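Local structure of phospho-2-dehydro-3-deoxyheptonate aldolase/chorismate mutase (Thermus thermophilus, 2D8D) at residues T69-K72 / L73-I77. The protein probably catalyses the rearrangement of chorismate to prephenate through this N-terminal chorismate mutase domain, and DAHP synthesis through the rest of the full-length chain. Residues are numbered along the deposited sequence; the frame is centred on the assembly and turned at random.
Sequences TIRK and LFKEI
With chi1 at -70°, Ile70 sets CG1 beside its backbone N and opposite the carbonyl carbon, which puts the CG2 methyl on the carbonyl side, next to Phe74, where it touches CD2 at 3.8 Å. The phenyl ring lies alongside the isoleucine and points the same way, with Ile70 O in the ring plane at its edge, 3.3 Å from Phe74 CD2. The two lie on successive turns of helix 67-84, the last helix of an all-helical chorismate mutase type II domain, and their i to i+4 spacing puts them on one buried stripe. A branched aliphatic residue and a flat ring suit this stripe: Phe74 also packs on Leu54 and Leu57 of helix 47-60 and on Ile19 of the second subunit, while Ile70 meets Leu20 of that subunit. Thr69 and Leu73 form a second such pair, CG2 to CD1 at 4.0 Å; the small threonine packs on Ala80 of the second subunit, and the apolar leucine on Glu76 of that subunit.

Beneath the side chains runs the regular backbone bonding, from Leu73 N to Thr69 O at 2.9 Å through Glu76 N to Lys72 O at 3.1 Å. On the more polar flank, long charged Lys72 and Lys75 suit the surface, whereas Arg71 lies against Leu54 and Thr58 of helix 47-60. Glu76, bent at chi2 (-63°), makes a salt bridge with Lys79. Its carboxylate is also tied to the preceding turn, because one water donates to both Lys72 O, at 2.8 Å, and Glu76 OE2, at 3.1 Å, giving that carbonyl a second donor besides Glu76 N.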
ATOM      1  N   THR B  69      -1.701   5.014 -11.611  1.00 12.51           N
ATOM      2  CA  THR B  69      -0.851   4.954 -10.425  1.00 13.16           C
ATOM      3  C   THR B  69      -1.406   3.921  -9.445  1.00 10.69           C
ATOM      4  O   THR B  69      -0.653   3.127  -8.879  1.00 10.05           O
ATOM      5  CB  THR B  69      -0.766   6.327  -9.726  1.00 15.10           C
ATOM      6  OG1 THR B  69      -0.133   7.271 -10.599  1.00 18.33           O
ATOM      7  CG2 THR B  69       0.038   6.223  -8.436  1.00 17.45           C
ATOM      8  N   ILE B  70      -2.721   3.939  -9.248  1.00  9.62           N
ATOM      9  CA  ILE B  70      -3.354   2.976  -8.356  1.00 10.15           C
ATOM     10  C   ILE B  70      -3.074   1.571  -8.888  1.00 10.08           C
ATOM     11  O   ILE B  70      -2.735   0.660  -8.133  1.00  9.72           O
ATOM     12  CB  ILE B  70      -4.883   3.220  -8.270  1.00 10.33           C
ATOM     13  CG1 ILE B  70      -5.157   4.527  -7.518  1.00 10.63           C
ATOM     14  CG2 ILE B  70      -5.574   2.041  -7.594  1.00 10.72           C
ATOM     15  CD1 ILE B  70      -4.528   4.602  -6.133  1.00 11.86           C
ATOM     16  N   ARG B  71      -3.200   1.403 -10.201  1.00 10.33           N
ATOM     17  CA  ARG B  71      -2.948   0.112 -10.829  1.00 11.18           C
ATOM     18  C   ARG B  71      -1.501  -0.322 -10.586  1.00 10.91           C
ATOM     19  O   ARG B  71      -1.240  -1.466 -10.224  1.00 11.07           O
ATOM     20  CB  ARG B  71      -3.224   0.207 -12.332  1.00 13.44           C
ATOM     21  CG  ARG B  71      -3.045  -1.090 -13.100  1.00 18.11           C
ATOM     22  CD  ARG B  71      -3.316  -0.874 -14.582  1.00 19.99           C
ATOM     23  NE  ARG B  71      -4.689  -0.443 -14.824  1.00 21.90           N
ATOM     24  CZ  ARG B  71      -5.749  -1.241 -14.752  1.00 22.43           C
ATOM     25  NH1 ARG B  71      -5.600  -2.523 -14.446  1.00 24.47           N
ATOM     26  NH2 ARG B  71      -6.961  -0.755 -14.979  1.00 24.70           N
ATOM     27  N   LYS B  72      -0.568   0.604 -10.782  1.00 11.57           N
ATOM     28  CA  LYS B  72       0.853   0.331 -10.587  1.00 12.36           C
ATOM     29  C   LYS B  72       1.161  -0.105  -9.159  1.00 10.52           C
ATOM     30  O   LYS B  72       1.853  -1.097  -8.934  1.00 11.54           O
ATOM     31  CB  LYS B  72       1.669   1.586 -10.915  1.00 15.57           C
ATOM     32  CG  LYS B  72       3.171   1.427 -10.729  1.00 18.76           C
ATOM     33  CD  LYS B  72       3.885   2.771 -10.765  1.00 23.03           C
ATOM     34  CE  LYS B  72       3.620   3.517 -12.063  1.00 24.17           C
ATOM     35  NZ  LYS B  72       4.066   2.745 -13.253  1.00 26.61           N
ATOM     36  N   LEU B  73       0.646   0.649  -8.195  1.00 10.56           N
ATOM     37  CA  LEU B  73       0.885   0.344  -6.792  1.00 10.16           C
ATOM     38  C   LEU B  73       0.325  -1.015  -6.396  1.00  8.37           C
ATOM     39  O   LEU B  73       1.003  -1.800  -5.736  1.00  8.88           O
ATOM     40  CB  LEU B  73       0.294   1.445  -5.908  1.00  9.97           C
ATOM     41  CG  LEU B  73       0.984   2.808  -6.035  1.00 10.19           C
ATOM     42  CD1 LEU B  73       0.229   3.839  -5.220  1.00 12.94           C
ATOM     43  CD2 LEU B  73       2.431   2.710  -5.564  1.00 11.33           C
ATOM     44  N   PHE B  74      -0.902  -1.311  -6.804  1.00  8.62           N
ATOM     45  CA  PHE B  74      -1.465  -2.601  -6.449  1.00  8.15           C
ATOM     46  C   PHE B  74      -0.761  -3.753  -7.155  1.00  8.45           C
ATOM     47  O   PHE B  74      -0.649  -4.839  -6.594  1.00  8.76           O
ATOM     48  CB  PHE B  74      -2.977  -2.606  -6.679  1.00  8.33           C
ATOM     49  CG  PHE B  74      -3.748  -2.066  -5.505  1.00  9.01           C
ATOM     50  CD1 PHE B  74      -3.982  -2.864  -4.387  1.00  8.95           C
ATOM     51  CD2 PHE B  74      -4.181  -0.744  -5.484  1.00  9.83           C
ATOM     52  CE1 PHE B  74      -4.631  -2.352  -3.261  1.00  9.06           C
ATOM     53  CE2 PHE B  74      -4.831  -0.224  -4.362  1.00  9.24           C
ATOM     54  CZ  PHE B  74      -5.056  -1.033  -3.250  1.00  9.11           C
ATOM     55  N   LYS B  75      -0.257  -3.527  -8.368  1.00  9.09           N
ATOM     56  CA  LYS B  75       0.476  -4.589  -9.055  1.00 11.06           C
ATOM     57  C   LYS B  75       1.722  -4.925  -8.232  1.00 10.41           C
ATOM     58  O   LYS B  75       2.120  -6.083  -8.138  1.00 11.14           O
ATOM     59  CB  LYS B  75       0.878  -4.158 -10.468  1.00 11.43           C
ATOM     60  CG  LYS B  75      -0.272  -4.198 -11.463  1.00 13.26           C
ATOM     61  CD  LYS B  75       0.205  -3.951 -12.886  1.00 17.29           C
ATOM     62  CE  LYS B  75       1.179  -5.028 -13.340  1.00 21.13           C
ATOM     63  NZ  LYS B  75       0.588  -6.392 -13.250  1.00 24.66           N
ATOM     64  N   GLU B  76       2.332  -3.904  -7.635  1.00 10.48           N
ATOM     65  CA  GLU B  76       3.513  -4.104  -6.800  1.00 11.24           C
ATOM     66  C   GLU B  76       3.122  -4.887  -5.551  1.00 10.60           C
ATOM     67  O   GLU B  76       3.844  -5.781  -5.114  1.00 11.28           O
ATOM     68  CB  GLU B  76       4.119  -2.756  -6.396  1.00 13.40           C
ATOM     69  CG  GLU B  76       4.831  -2.032  -7.524  1.00 16.97           C
ATOM     70  CD  GLU B  76       6.019  -2.813  -8.046  1.00 20.62           C
ATOM     71  OE1 GLU B  76       6.909  -3.148  -7.235  1.00 22.64           O
ATOM     72  OE2 GLU B  76       6.064  -3.093  -9.262  1.00 25.03           O
ATOM     73  N   ILE B  77       1.969  -4.550  -4.983  1.00 10.38           N
ATOM     74  CA  ILE B  77       1.477  -5.236  -3.795  1.00 11.16           C
ATOM     75  C   ILE B  77       1.189  -6.698  -4.129  1.00 11.45           C
ATOM     76  O   ILE B  77       1.491  -7.593  -3.341  1.00 12.16           O
ATOM     77  CB  ILE B  77       0.196  -4.556  -3.260  1.00 11.32           C
ATOM     78  CG1 ILE B  77       0.540  -3.163  -2.730  1.00 11.91           C
ATOM     79  CG2 ILE B  77      -0.444  -5.407  -2.172  1.00 14.11           C
ATOM     80  CD1 ILE B  77      -0.661  -2.343  -2.320  1.00 12.96           C
TER
HETATM   81  O   HOH W   1       3.685  -1.974 -10.929  1.00 17.42           O